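Local atomic coordinates of formimidoylglutamase (Bacillus subtilis, PDB entry 3M1R), a protein that catalyses the manganese-dependent hydrolysis of N-formimidoyl-L-glutamate to L-glutamate and formamide in histidine degradation. Residues V158-T161 with E162-G165; I180-G183 with Q184-I187; I211-M214 with D215-R218; P231-Q234 with D235-F239; V274-I277 with A278-N282. All coordinates share one frame; numbering follows the deposited sequence.

Contact 1 (V158-T161 with E162-G165)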
loop_
_atom_site.group_PDB
_atom_site.type_symbol
_atom_site.label_atom_id
_atom_site.label_comp_id
_atom_site.label_asym_id
_atom_site.label_seq_id
_atom_site.Cartn_x
_atom_site.Cartn_y
_atom_site.Cartn_z
ATOM N N VAL D 158 -16.983 -20.193 -21.366
ATOM C CA VAL D 158 -17.054 -20.862 -22.644
ATOM C C VAL D 158 -16.595 -19.935 -23.780
ATOM O O VAL D 158 -17.137 -19.989 -24.892
ATOM C CB VAL D 158 -18.487 -21.361 -22.912
ATOM C CG1 VAL D 158 -18.832 -22.537 -21.970
ATOM C CG2 VAL D 158 -19.484 -20.217 -22.763
ATOM N N ARG D 159 -15.595 -19.095 -23.498
ATOM C CA ARG D 159 -15.100 -18.118 -24.474
ATOM C C ARG D 159 -14.552 -18.765 -25.743
ATOM O O ARG D 159 -13.982 -19.855 -25.688
ATOM C CB ARG D 159 -14.009 -17.229 -23.861
ATOM C CG ARG D 159 -14.511 -15.945 -23.221
ATOM C CD ARG D 159 -13.348 -15.102 -22.709
ATOM N NE ARG D 159 -13.798 -13.924 -21.970
ATOM C CZ ARG D 159 -13.850 -12.692 -22.473
ATOM N NH1 ARG D 159 -14.275 -11.686 -21.720
ATOM N NH2 ARG D 159 -13.475 -12.462 -23.724
ATOM N N ASN D 160 -14.709 -18.086 -26.883
ATOM C CA ASN D 160 -14.149 -18.594 -28.137
ATOM C C ASN D 160 -12.627 -18.648 -28.044
ATOM O O ASN D 160 -12.014 -17.833 -27.353
ATOM C CB ASN D 160 -14.607 -17.757 -29.341
ATOM C CG ASN D 160 -13.934 -16.386 -29.400
ATOM O OD1 ASN D 160 -12.747 -16.273 -29.727
ATOM N ND2 ASN D 160 -14.693 -15.339 -29.092
ATOM N N THR D 161 -12.018 -19.601 -28.747
ATOM C CA THR D 161 -10.598 -19.918 -28.547
ATOM C C THR D 161 -9.583 -19.176 -29.452
ATOM O O THR D 161 -8.387 -19.142 -29.147
ATOM C CB THR D 161 -10.362 -21.457 -28.639
ATOM O OG1 THR D 161 -9.066 -21.795 -28.118
ATOM C CG2 THR D 161 -10.494 -21.940 -30.081
ATOM N N GLU D 162 -10.051 -18.575 -30.543
ATOM C CA GLU D 162 -9.142 -18.059 -31.569
ATOM C C GLU D 162 -8.610 -16.649 -31.293
ATOM O O GLU D 162 -7.523 -16.278 -31.751
ATOM C CB GLU D 162 -9.808 -18.099 -32.949
ATOM C CG GLU D 162 -10.674 -19.327 -33.201
ATOM C CD GLU D 162 -12.111 -19.121 -32.762
ATOM O OE1 GLU D 162 -12.721 -18.118 -33.199
ATOM O OE2 GLU D 162 -12.626 -19.956 -31.983
ATOM N N ASP D 163 -9.377 -15.865 -30.549
ATOM C CA ASP D 163 -8.991 -14.484 -30.286
ATOM C C ASP D 163 -7.795 -14.383 -29.325
ATOM O O ASP D 163 -6.848 -13.632 -29.573
ATOM C CB ASP D 163 -10.188 -13.669 -29.776
ATOM C CG ASP D 163 -11.354 -13.657 -30.762
ATOM O OD1 ASP D 163 -11.361 -14.486 -31.698
ATOM O OD2 ASP D 163 -12.268 -12.820 -30.596
ATOM N N GLY D 164 -7.831 -15.148 -28.238
ATOM C CA GLY D 164 -6.769 -15.097 -27.253
ATOM C C GLY D 164 -5.918 -16.352 -27.204
ATOM O O GLY D 164 -4.771 -16.306 -26.761
ATOM N N GLY D 165 -6.471 -17.471 -27.666
ATOM C CA GLY D 165 -5.820 -18.767 -27.534
ATOM C C GLY D 165 -6.448 -19.556 -26.396
ATOM O O GLY D 165 -7.604 -19.311 -26.053
#
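In the long loop between strand 147-152 and helix 171-178, N160 and T161 meet E162, D163 and G165 as the chain curls back on itself. This turn illustrates how weak internal bonds can be combined with grips from outside. OD1 of N160 accepts a weak bond from D163 N at 3.5 Å, and T161 N donates weakly to E162 OE2 at 3.3 Å. The E162 chain bends at chi2 (89°), which swings its carboxylate back over the preceding residue. The turn is closed by a further weak bond, from G165 N to T161 O at 2.9 Å. The loop follows a strand at the carboxyl end of the arginase-fold sheet, the side that carries the metal centre; the side chain of N160 lies about 12 Å from that of the metal ligand D157. The side chains of N160 and D163 cross at about a right angle, with the amide and carboxylate planes 61° apart, and N160 OD1 stands 3.0 Å from D163 OD1, two acceptors that are close but not bonded. Their outer partners lie on a second subunit: D21 of that subunit takes N160 ND2, while R20 of the same subunit forms a salt bridge with D163 OD1 and probably offsets the crowding of oxygens. At G165 the backbone angles suit glycine, since a CB would press on the carbonyl oxygen of G164.

Contact 2 (I180-G183 with Q184-I187)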
loop_
_atom_site.group_PDB
_atom_site.type_symbol
_atom_site.label_atom_id
_atom_site.label_comp_id
_atom_site.label_asym_id
_atom_site.label_seq_id
_atom_site.Cartn_x
_atom_site.Cartn_y
_atom_site.Cartn_z
ATOM N N ILE D 180 -15.029 -33.997 -23.940
ATOM C CA ILE D 180 -14.335 -34.576 -22.800
ATOM C C ILE D 180 -15.339 -34.802 -21.675
ATOM O O ILE D 180 -15.317 -35.832 -21.007
ATOM C CB ILE D 180 -13.162 -33.687 -22.356
ATOM C CG1 ILE D 180 -12.142 -33.583 -23.496
ATOM C CG2 ILE D 180 -12.509 -34.242 -21.093
ATOM C CD1 ILE D 180 -11.110 -32.474 -23.326
ATOM N N ILE D 181 -16.228 -33.835 -21.479
ATOM C CA ILE D 181 -17.375 -34.021 -20.606
ATOM C C ILE D 181 -18.602 -33.613 -21.385
ATOM O O ILE D 181 -18.491 -32.999 -22.443
ATOM C CB ILE D 181 -17.304 -33.160 -19.337
ATOM C CG1 ILE D 181 -17.337 -31.675 -19.703
ATOM C CG2 ILE D 181 -16.091 -33.548 -18.477
ATOM C CD1 ILE D 181 -17.361 -30.744 -18.490
ATOM N N GLU D 182 -19.772 -33.956 -20.869
ATOM C CA GLU D 182 -21.013 -33.601 -21.545
ATOM C C GLU D 182 -21.632 -32.382 -20.884
ATOM O O GLU D 182 -21.510 -32.195 -19.677
ATOM C CB GLU D 182 -21.998 -34.778 -21.541
ATOM C CG GLU D 182 -21.792 -35.777 -22.673
ATOM C CD GLU D 182 -22.728 -36.969 -22.572
ATOM O OE1 GLU D 182 -23.720 -36.884 -21.817
ATOM O OE2 GLU D 182 -22.472 -37.992 -23.244
ATOM N N GLY D 183 -22.294 -31.554 -21.682
ATOM C CA GLY D 183 -22.919 -30.341 -21.186
ATOM C C GLY D 183 -23.886 -30.546 -20.032
ATOM O O GLY D 183 -23.893 -29.770 -19.069
ATOM N N GLN D 184 -24.700 -31.595 -20.112
ATOM C CA GLN D 184 -25.696 -31.822 -19.070
ATOM C C GLN D 184 -25.102 -32.411 -17.792
ATOM O O GLN D 184 -25.810 -32.581 -16.804
ATOM C CB GLN D 184 -26.842 -32.687 -19.574
ATOM C CG GLN D 184 -26.501 -34.156 -19.697
ATOM C CD GLN D 184 -26.077 -34.534 -21.092
ATOM O OE1 GLN D 184 -25.560 -33.704 -21.845
ATOM N NE2 GLN D 184 -26.303 -35.794 -21.457
ATOM N N HIS D 185 -23.810 -32.722 -17.813
ATOM C CA HIS D 185 -23.116 -33.202 -16.616
ATOM C C HIS D 185 -22.331 -32.087 -15.959
ATOM O O HIS D 185 -21.539 -32.336 -15.055
ATOM C CB HIS D 185 -22.149 -34.324 -16.965
ATOM C CG HIS D 185 -22.793 -35.461 -17.684
ATOM N ND1 HIS D 185 -22.097 -36.285 -18.541
ATOM C CD2 HIS D 185 -24.071 -35.907 -17.679
ATOM C CE1 HIS D 185 -22.922 -37.196 -19.030
ATOM N NE2 HIS D 185 -24.124 -36.987 -18.525
ATOM N N LEU D 186 -22.552 -30.867 -16.433
ATOM C CA LEU D 186 -21.864 -29.680 -15.944
ATOM C C LEU D 186 -22.884 -28.894 -15.156
ATOM O O LEU D 186 -23.929 -28.526 -15.695
ATOM C CB LEU D 186 -21.390 -28.827 -17.125
ATOM C CG LEU D 186 -20.111 -27.978 -17.019
ATOM C CD1 LEU D 186 -20.198 -26.762 -17.918
ATOM C CD2 LEU D 186 -19.825 -27.560 -15.602
ATOM N N ILE D 187 -22.598 -28.658 -13.879
ATOM C CA ILE D 187 -23.436 -27.794 -13.055
ATOM C C ILE D 187 -22.686 -26.493 -12.717
ATOM O O ILE D 187 -21.697 -26.503 -11.970
ATOM C CB ILE D 187 -23.862 -28.512 -11.765
ATOM C CG1 ILE D 187 -24.682 -29.745 -12.107
ATOM C CG2 ILE D 187 -24.684 -27.613 -10.890
ATOM C CD1 ILE D 187 -24.793 -30.675 -10.962
#
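E182 and H185 lie side by side and point the same way, the carboxylate turned only 24° from the imidazole plane. OE1 of E182 comes to 2.9 Å from H185 CE1, approaching the ring obliquely, and farther down the chain E182 CB rests 3.4 Å from H185 ND1. The E182 chain runs extended beyond CG, which carries its carboxylate up alongside the ring. Q184 flanks the same acid, its amide plane 32° from the carboxylate, with NE2 2.8 Å from E182 OE1; the angle there is too poor for a hydrogen bond. Beneath these side chains the backbone makes a 3-10 turn that delivers the chain into strand 186-191, completing the beta-alpha-beta crossover from strand 147-152 through helix 171-178. Two bonds define the turn: H185 N donates to E182 O at 3.0 Å, and L186 N to G183 O at 3.2 Å. At the foot of the turn I181 CD1 packs on L186 CG at 4.2 Å. Both side chains also rest on V149 of the neighbouring strand, and the side chain of L186 lies about 8 Å from those of the metal ligands D153 and D157.

Contact 3 (I211-M214 with D215-R218)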
loop_
_atom_site.group_PDB
_atom_site.type_symbol
_atom_site.label_atom_id
_atom_site.label_comp_id
_atom_site.label_asym_id
_atom_site.label_seq_id
_atom_site.Cartn_x
_atom_site.Cartn_y
_atom_site.Cartn_z
ATOM N N ILE D 211 -27.442 -24.370 -15.542
ATOM C CA ILE D 211 -27.056 -23.052 -15.075
ATOM C C ILE D 211 -27.878 -22.605 -13.870
ATOM O O ILE D 211 -29.099 -22.573 -13.916
ATOM C CB ILE D 211 -27.168 -22.024 -16.199
ATOM C CG1 ILE D 211 -26.386 -22.515 -17.412
ATOM C CG2 ILE D 211 -26.662 -20.652 -15.718
ATOM C CD1 ILE D 211 -26.897 -21.968 -18.729
ATOM N N HIS D 212 -27.192 -22.260 -12.791
ATOM C CA HIS D 212 -27.845 -21.731 -11.598
ATOM C C HIS D 212 -27.294 -20.356 -11.238
ATOM O O HIS D 212 -26.198 -20.235 -10.677
ATOM C CB HIS D 212 -27.690 -22.718 -10.444
ATOM C CG HIS D 212 -28.252 -24.066 -10.759
ATOM N ND1 HIS D 212 -29.485 -24.481 -10.308
ATOM C CD2 HIS D 212 -27.777 -25.066 -11.537
ATOM C CE1 HIS D 212 -29.733 -25.690 -10.775
ATOM N NE2 HIS D 212 -28.714 -26.068 -11.527
ATOM N N THR D 213 -28.061 -19.322 -11.568
ATOM C CA THR D 213 -27.644 -17.948 -11.314
ATOM C C THR D 213 -27.608 -17.629 -9.823
ATOM O O THR D 213 -28.085 -18.406 -8.985
ATOM C CB THR D 213 -28.561 -16.941 -12.020
ATOM O OG1 THR D 213 -29.857 -16.975 -11.413
ATOM C CG2 THR D 213 -28.693 -17.296 -13.495
HETATM N N MSE D 214 -26.987 -16.501 -9.504
HETATM C CA MSE D 214 -26.965 -15.966 -8.154
HETATM C C MSE D 214 -28.388 -15.660 -7.732
HETATM O O MSE D 214 -28.729 -15.774 -6.556
HETATM C CB MSE D 214 -26.132 -14.677 -8.115
HETATM C CG MSE D 214 -24.622 -14.920 -8.038
HETATM SE SE MSE D 214 -24.076 -16.028 -6.505
HETATM C CE MSE D 214 -25.006 -15.082 -5.082
ATOM N N ASP D 215 -29.219 -15.275 -8.702
ATOM C CA ASP D 215 -30.601 -14.904 -8.426
ATOM C C ASP D 215 -31.355 -16.133 -7.938
ATOM O O ASP D 215 -32.066 -16.081 -6.929
ATOM C CB ASP D 215 -31.274 -14.340 -9.687
ATOM C CG ASP D 215 -32.218 -13.169 -9.389
ATOM O OD1 ASP D 215 -31.744 -12.011 -9.405
ATOM O OD2 ASP D 215 -33.430 -13.398 -9.158
HETATM N N MSE D 216 -31.190 -17.240 -8.662
HETATM C CA MSE D 216 -31.843 -18.503 -8.315
HETATM C C MSE D 216 -31.340 -19.013 -6.973
HETATM O O MSE D 216 -32.122 -19.465 -6.138
HETATM C CB MSE D 216 -31.587 -19.556 -9.397
HETATM C CG MSE D 216 -32.285 -19.271 -10.728
HETATM SE SE MSE D 216 -31.461 -20.204 -12.235
HETATM C CE MSE D 216 -31.656 -22.033 -11.580
ATOM N N ILE D 217 -30.027 -18.925 -6.776
ATOM C CA ILE D 217 -29.380 -19.411 -5.564
ATOM C C ILE D 217 -29.864 -18.608 -4.363
ATOM O O ILE D 217 -30.043 -19.148 -3.281
ATOM C CB ILE D 217 -27.841 -19.324 -5.699
ATOM C CG1 ILE D 217 -27.344 -20.397 -6.659
ATOM C CG2 ILE D 217 -27.153 -19.483 -4.364
ATOM C CD1 ILE D 217 -25.933 -20.185 -7.119
ATOM N N ARG D 218 -30.095 -17.317 -4.561
ATOM C CA ARG D 218 -30.509 -16.455 -3.464
ATOM C C ARG D 218 -31.947 -16.702 -3.031
ATOM O O ARG D 218 -32.265 -16.601 -1.848
ATOM C CB ARG D 218 -30.301 -14.985 -3.820
ATOM C CG ARG D 218 -28.854 -14.539 -3.680
ATOM C CD ARG D 218 -28.542 -14.086 -2.264
ATOM N NE ARG D 218 -27.104 -13.952 -2.027
ATOM C CZ ARG D 218 -26.346 -14.949 -1.583
ATOM N NH1 ARG D 218 -26.891 -16.139 -1.343
ATOM N NH2 ARG D 218 -25.050 -14.768 -1.390
#
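T213 caps the helix that starts just after strand 210-213, and the residues D215 to R218 meet it and its neighbours one after another. D215 places its CB 3.5 Å from T213 OG1, while its carboxylate comes close to another acid, E77 of a second subunit. M216, a selenomethionine, supplies the capped amide: its N donates to T213 OG1 at 3.1 Å with an N-H...O angle of 164°. OG1 reaches that amide because it sits between the backbone N and carbonyl carbon of T213 (chi1 68°), the N-cap arrangement, in which a side chain supplies the acceptor that a preceding turn would have given. The M216 chain then runs back along the strand, and after a bend at chi3 its CE ends 3.5 Å from H212 ND1, oblique to the ring. I217 N donates to T213 O at 3.0 Å, the first i to i+4 bond of the helix, and CG1 of I217 lies 3.2 Å from the same T213 O. R218 N donates to M214 O at 2.9 Å; the folded selenomethionine M214 lays CE over one face of the R218 guanidinium, 3.6 Å above its plane and offset toward the rim, while NH1 is paired with E269. Around this strand-to-helix corner, H212 packs on T225 and I229 of helix 222-234, I211 rests on A204 and K205 of helix 198-206, and the backbone of H212 bonds to strand 186-191.

Contact 4 (P231-Q234 with D235-F239)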
loop_
_atom_site.group_PDB
_atom_site.type_symbol
_atom_site.label_atom_id
_atom_site.label_comp_id
_atom_site.label_asym_id
_atom_site.label_seq_id
_atom_site.Cartn_x
_atom_site.Cartn_y
_atom_site.Cartn_z
ATOM N N PRO D 231 -28.319 -34.950 -7.555
ATOM C CA PRO D 231 -28.813 -36.325 -7.704
ATOM C C PRO D 231 -29.067 -36.710 -9.149
ATOM O O PRO D 231 -28.750 -37.831 -9.547
ATOM C CB PRO D 231 -30.128 -36.296 -6.934
ATOM C CG PRO D 231 -29.857 -35.337 -5.825
ATOM C CD PRO D 231 -29.016 -34.245 -6.463
ATOM N N VAL D 232 -29.640 -35.801 -9.928
ATOM C CA VAL D 232 -29.942 -36.112 -11.319
ATOM C C VAL D 232 -28.651 -36.377 -12.083
ATOM O O VAL D 232 -28.565 -37.300 -12.889
ATOM C CB VAL D 232 -30.680 -34.959 -12.003
ATOM C CG1 VAL D 232 -31.255 -35.425 -13.333
ATOM C CG2 VAL D 232 -31.774 -34.426 -11.098
ATOM N N VAL D 233 -27.642 -35.558 -11.811
ATOM C CA VAL D 233 -26.383 -35.632 -12.532
ATOM C C VAL D 233 -25.541 -36.846 -12.136
ATOM O O VAL D 233 -24.929 -37.494 -12.996
ATOM C CB VAL D 233 -25.582 -34.332 -12.349
ATOM C CG1 VAL D 233 -24.178 -34.492 -12.902
ATOM C CG2 VAL D 233 -26.310 -33.176 -13.042
ATOM N N GLN D 234 -25.515 -37.142 -10.835
ATOM C CA GLN D 234 -24.829 -38.321 -10.300
ATOM C C GLN D 234 -25.316 -39.608 -10.949
ATOM O O GLN D 234 -24.562 -40.579 -11.066
ATOM C CB GLN D 234 -25.038 -38.433 -8.786
ATOM C CG GLN D 234 -24.400 -37.327 -7.967
ATOM C CD GLN D 234 -23.604 -37.856 -6.784
ATOM O OE1 GLN D 234 -23.963 -37.621 -5.632
ATOM N NE2 GLN D 234 -22.517 -38.576 -7.065
ATOM N N ASP D 235 -26.585 -39.607 -11.354
ATOM C CA ASP D 235 -27.229 -40.788 -11.920
ATOM C C ASP D 235 -26.750 -41.047 -13.341
ATOM O O ASP D 235 -26.930 -42.143 -13.874
ATOM C CB ASP D 235 -28.754 -40.625 -11.913
ATOM C CG ASP D 235 -29.385 -40.971 -10.565
ATOM O OD1 ASP D 235 -28.660 -41.430 -9.653
ATOM O OD2 ASP D 235 -30.615 -40.788 -10.421
ATOM N N LYS D 236 -26.147 -40.035 -13.957
ATOM C CA LYS D 236 -25.677 -40.161 -15.332
ATOM C C LYS D 236 -24.157 -40.241 -15.396
ATOM O O LYS D 236 -23.586 -40.256 -16.485
ATOM C CB LYS D 236 -26.128 -38.964 -16.175
ATOM C CG LYS D 236 -27.609 -38.669 -16.155
ATOM C CD LYS D 236 -27.894 -37.421 -16.979
ATOM C CE LYS D 236 -29.325 -36.940 -16.815
ATOM N NZ LYS D 236 -29.546 -35.624 -17.493
ATOM N N THR D 237 -23.501 -40.271 -14.239
ATOM C CA THR D 237 -22.040 -40.178 -14.194
ATOM C C THR D 237 -21.407 -41.081 -13.135
ATOM O O THR D 237 -22.069 -41.540 -12.193
ATOM C CB THR D 237 -21.574 -38.728 -13.971
ATOM O OG1 THR D 237 -22.119 -38.235 -12.742
ATOM C CG2 THR D 237 -22.047 -37.836 -15.100
ATOM N N ASP D 238 -20.113 -41.333 -13.302
ATOM C CA ASP D 238 -19.380 -42.208 -12.402
ATOM C C ASP D 238 -18.605 -41.451 -11.339
ATOM O O ASP D 238 -18.384 -41.974 -10.251
ATOM C CB ASP D 238 -18.426 -43.101 -13.193
ATOM C CG ASP D 238 -19.144 -44.224 -13.907
ATOM O OD1 ASP D 238 -20.100 -44.782 -13.327
ATOM O OD2 ASP D 238 -18.751 -44.550 -15.044
ATOM N N PHE D 239 -18.181 -40.228 -11.659
ATOM C CA PHE D 239 -17.398 -39.415 -10.726
ATOM C C PHE D 239 -17.811 -37.953 -10.774
ATOM O O PHE D 239 -18.387 -37.490 -11.759
ATOM C CB PHE D 239 -15.908 -39.495 -11.054
ATOM C CG PHE D 239 -15.377 -40.893 -11.137
ATOM C CD1 PHE D 239 -15.458 -41.609 -12.321
ATOM C CD2 PHE D 239 -14.778 -41.485 -10.037
ATOM C CE1 PHE D 239 -14.966 -42.891 -12.404
ATOM C CE2 PHE D 239 -14.280 -42.772 -10.113
ATOM C CZ PHE D 239 -14.375 -43.474 -11.299
#
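The peptide carbonyl of V233 is approached on both faces by residues after it: K236 N reaches V233 O from one side of the carbonyl plane at 3.0 Å, and T237 OG1 reaches V233 O from the other at 2.9 Å. Two donors thus grip a single oxygen at the C-terminal end of helix 222-234, where the chain leaves through a type I beta turn from Q234 to T237. The hydroxyl can reach back because OG1 of T237 is held between its own backbone N and carbonyl carbon (chi1 59°). A second flat group, the D235 carboxylate, lies beside the carbonyl of P231, its CG 3.4 Å from P231 O. The last helical bonds are weak: D235 N donates weakly to both P231 O and V232 O, and the turn itself is closed by a weak bond from T237 N to Q234 O at 3.4 Å. V233 and T237 both pack on A148 of strand 147-152, beside which the chain goes on to form strand 239-245. The K236 chain is extended beyond CG, and its CE passes 4.3 Å from V232 CG1.

Contact 5 (V274-I277 with A278-N282)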
loop_
_atom_site.group_PDB
_atom_site.type_symbol
_atom_site.label_atom_id
_atom_site.label_comp_id
_atom_site.label_asym_id
_atom_site.label_seq_id
_atom_site.Cartn_x
_atom_site.Cartn_y
_atom_site.Cartn_z
ATOM N N VAL D 274 -19.176 -26.758 -0.471
ATOM C CA VAL D 274 -18.037 -27.642 -0.672
ATOM C C VAL D 274 -18.036 -28.847 0.312
ATOM O O VAL D 274 -17.791 -29.988 -0.097
ATOM C CB VAL D 274 -16.722 -26.857 -0.565
ATOM C CG1 VAL D 274 -15.535 -27.797 -0.603
ATOM C CG2 VAL D 274 -16.644 -25.831 -1.693
ATOM N N LYS D 275 -18.301 -28.608 1.598
ATOM C CA LYS D 275 -18.326 -29.724 2.550
ATOM C C LYS D 275 -19.430 -30.738 2.185
ATOM O O LYS D 275 -19.201 -31.936 2.173
ATOM C CB LYS D 275 -18.458 -29.262 4.008
ATOM C CG LYS D 275 -18.795 -30.439 4.954
ATOM C CD LYS D 275 -18.849 -30.069 6.440
ATOM C CE LYS D 275 -19.622 -28.770 6.722
ATOM N NZ LYS D 275 -18.754 -27.522 6.687
ATOM N N TYR D 276 -20.617 -30.239 1.864
ATOM C CA TYR D 276 -21.694 -31.078 1.370
ATOM C C TYR D 276 -21.274 -31.951 0.184
ATOM O O TYR D 276 -21.343 -33.179 0.260
ATOM C CB TYR D 276 -22.913 -30.231 0.989
ATOM C CG TYR D 276 -24.104 -31.068 0.581
ATOM C CD1 TYR D 276 -24.783 -31.840 1.511
ATOM C CD2 TYR D 276 -24.543 -31.091 -0.732
ATOM C CE1 TYR D 276 -25.872 -32.623 1.141
ATOM C CE2 TYR D 276 -25.627 -31.870 -1.110
ATOM C CZ TYR D 276 -26.288 -32.629 -0.169
ATOM O OH TYR D 276 -27.367 -33.393 -0.544
ATOM N N ILE D 277 -20.861 -31.328 -0.918
ATOM C CA ILE D 277 -20.469 -32.079 -2.111
ATOM C C ILE D 277 -19.348 -33.083 -1.822
ATOM O O ILE D 277 -19.354 -34.209 -2.327
ATOM C CB ILE D 277 -20.015 -31.137 -3.237
ATOM C CG1 ILE D 277 -21.212 -30.356 -3.786
ATOM C CG2 ILE D 277 -19.329 -31.926 -4.335
ATOM C CD1 ILE D 277 -20.833 -29.081 -4.525
ATOM N N ALA D 278 -18.395 -32.674 -0.990
ATOM C CA ALA D 278 -17.239 -33.502 -0.679
ATOM C C ALA D 278 -17.602 -34.832 -0.009
ATOM O O ALA D 278 -16.804 -35.774 -0.023
ATOM C CB ALA D 278 -16.262 -32.724 0.186
ATOM N N GLN D 279 -18.797 -34.905 0.580
ATOM C CA GLN D 279 -19.268 -36.122 1.252
ATOM C C GLN D 279 -19.891 -37.123 0.293
ATOM O O GLN D 279 -20.094 -38.285 0.641
ATOM C CB GLN D 279 -20.320 -35.779 2.301
ATOM C CG GLN D 279 -19.784 -35.008 3.473
ATOM C CD GLN D 279 -20.863 -34.690 4.476
ATOM O OE1 GLN D 279 -21.705 -33.830 4.239
ATOM N NE2 GLN D 279 -20.852 -35.394 5.604
ATOM N N GLN D 280 -20.215 -36.652 -0.903
ATOM C CA GLN D 280 -20.932 -37.445 -1.882
ATOM C C GLN D 280 -20.017 -38.531 -2.445
ATOM O O GLN D 280 -18.799 -38.464 -2.283
ATOM C CB GLN D 280 -21.497 -36.527 -2.979
ATOM C CG GLN D 280 -23.029 -36.500 -3.034
ATOM C CD GLN D 280 -23.677 -35.945 -1.773
ATOM O OE1 GLN D 280 -24.867 -36.131 -1.546
ATOM N NE2 GLN D 280 -22.896 -35.260 -0.955
ATOM N N PRO D 281 -20.599 -39.554 -3.085
ATOM C CA PRO D 281 -19.780 -40.669 -3.576
ATOM C C PRO D 281 -18.952 -40.321 -4.819
ATOM O O PRO D 281 -19.416 -39.609 -5.694
ATOM C CB PRO D 281 -20.819 -41.760 -3.924
ATOM C CG PRO D 281 -22.113 -41.305 -3.313
ATOM C CD PRO D 281 -22.040 -39.807 -3.243
ATOM N N ASN D 282 -17.728 -40.832 -4.866
ATOM C CA ASN D 282 -16.873 -40.772 -6.042
ATOM C C ASN D 282 -16.439 -39.351 -6.429
ATOM O O ASN D 282 -16.309 -39.017 -7.615
ATOM C CB ASN D 282 -17.514 -41.527 -7.214
ATOM C CG ASN D 282 -17.864 -42.984 -6.852
ATOM O OD1 ASN D 282 -19.025 -43.398 -6.936
ATOM N ND2 ASN D 282 -16.856 -43.755 -6.441
#
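A278 N donates to V274 O at 2.9 Å with an N-H...O angle of 153°, the last strong bond of alpha-helical spacing here, at the end of helix 267-278. Beyond it the pattern tightens by one residue: Q279 N reaches Y276 O at 3.1 Å and Q280 N reaches I277 O at 3.0 Å. Q279 N keeps a weak bond to K275 O as well, so the amide is divided between the alpha and the 3-10 spacing, a clear example of a helix narrowing before it ends. The Q280 side chain folds back over this end. A bend at chi2 (63°) turns its amide toward Y276, and NE2 comes to stand over the centre of one ring face, 4.2 Å above the plane, with the amide tilted 46° against the ring. The same NE2 lies 2.9 Å from Y276 O, at an angle too poor for a hydrogen bond. A278 CB lies 3.1 Å from V274 O, and Q279 CG lies 3.4 Å from K275 O. The helix end is wedged between its neighbours: V274 packs on V308 and A312 of helix 300-318, Y276 and I277 on K227 and I226 of helix 222-234, and I277 also on I242 of strand 239-245 and on I150 and F152 of strand 147-152.

How the contacts relate
The five local contacts illustrate the two ends of a parallel alpha/beta sheet. Contacts 2, 4 and 5 lie where chain enters strands 186-191, 239-245 and 283-289, and they touch in sequence: the centres of contacts 2 and 4 are about 10 Å apart, with H185 CG 3.6 Å from T237 CG2, and those of contacts 4 and 5 about 13 Å, with D238 O 3.2 Å from N282 CB. Contacts 1 and 3 follow strands instead, on the side of the metal centre, where calcium ions occupy the presumed manganese sites. Contact 3 meets contact 2 through neighbouring strands, I187 CG2 lying 4.1 Å from H212 CD2. The side chains of L186 and M214 each lie about 11 Å from a calcium ion. Contact 1 touches none of the others.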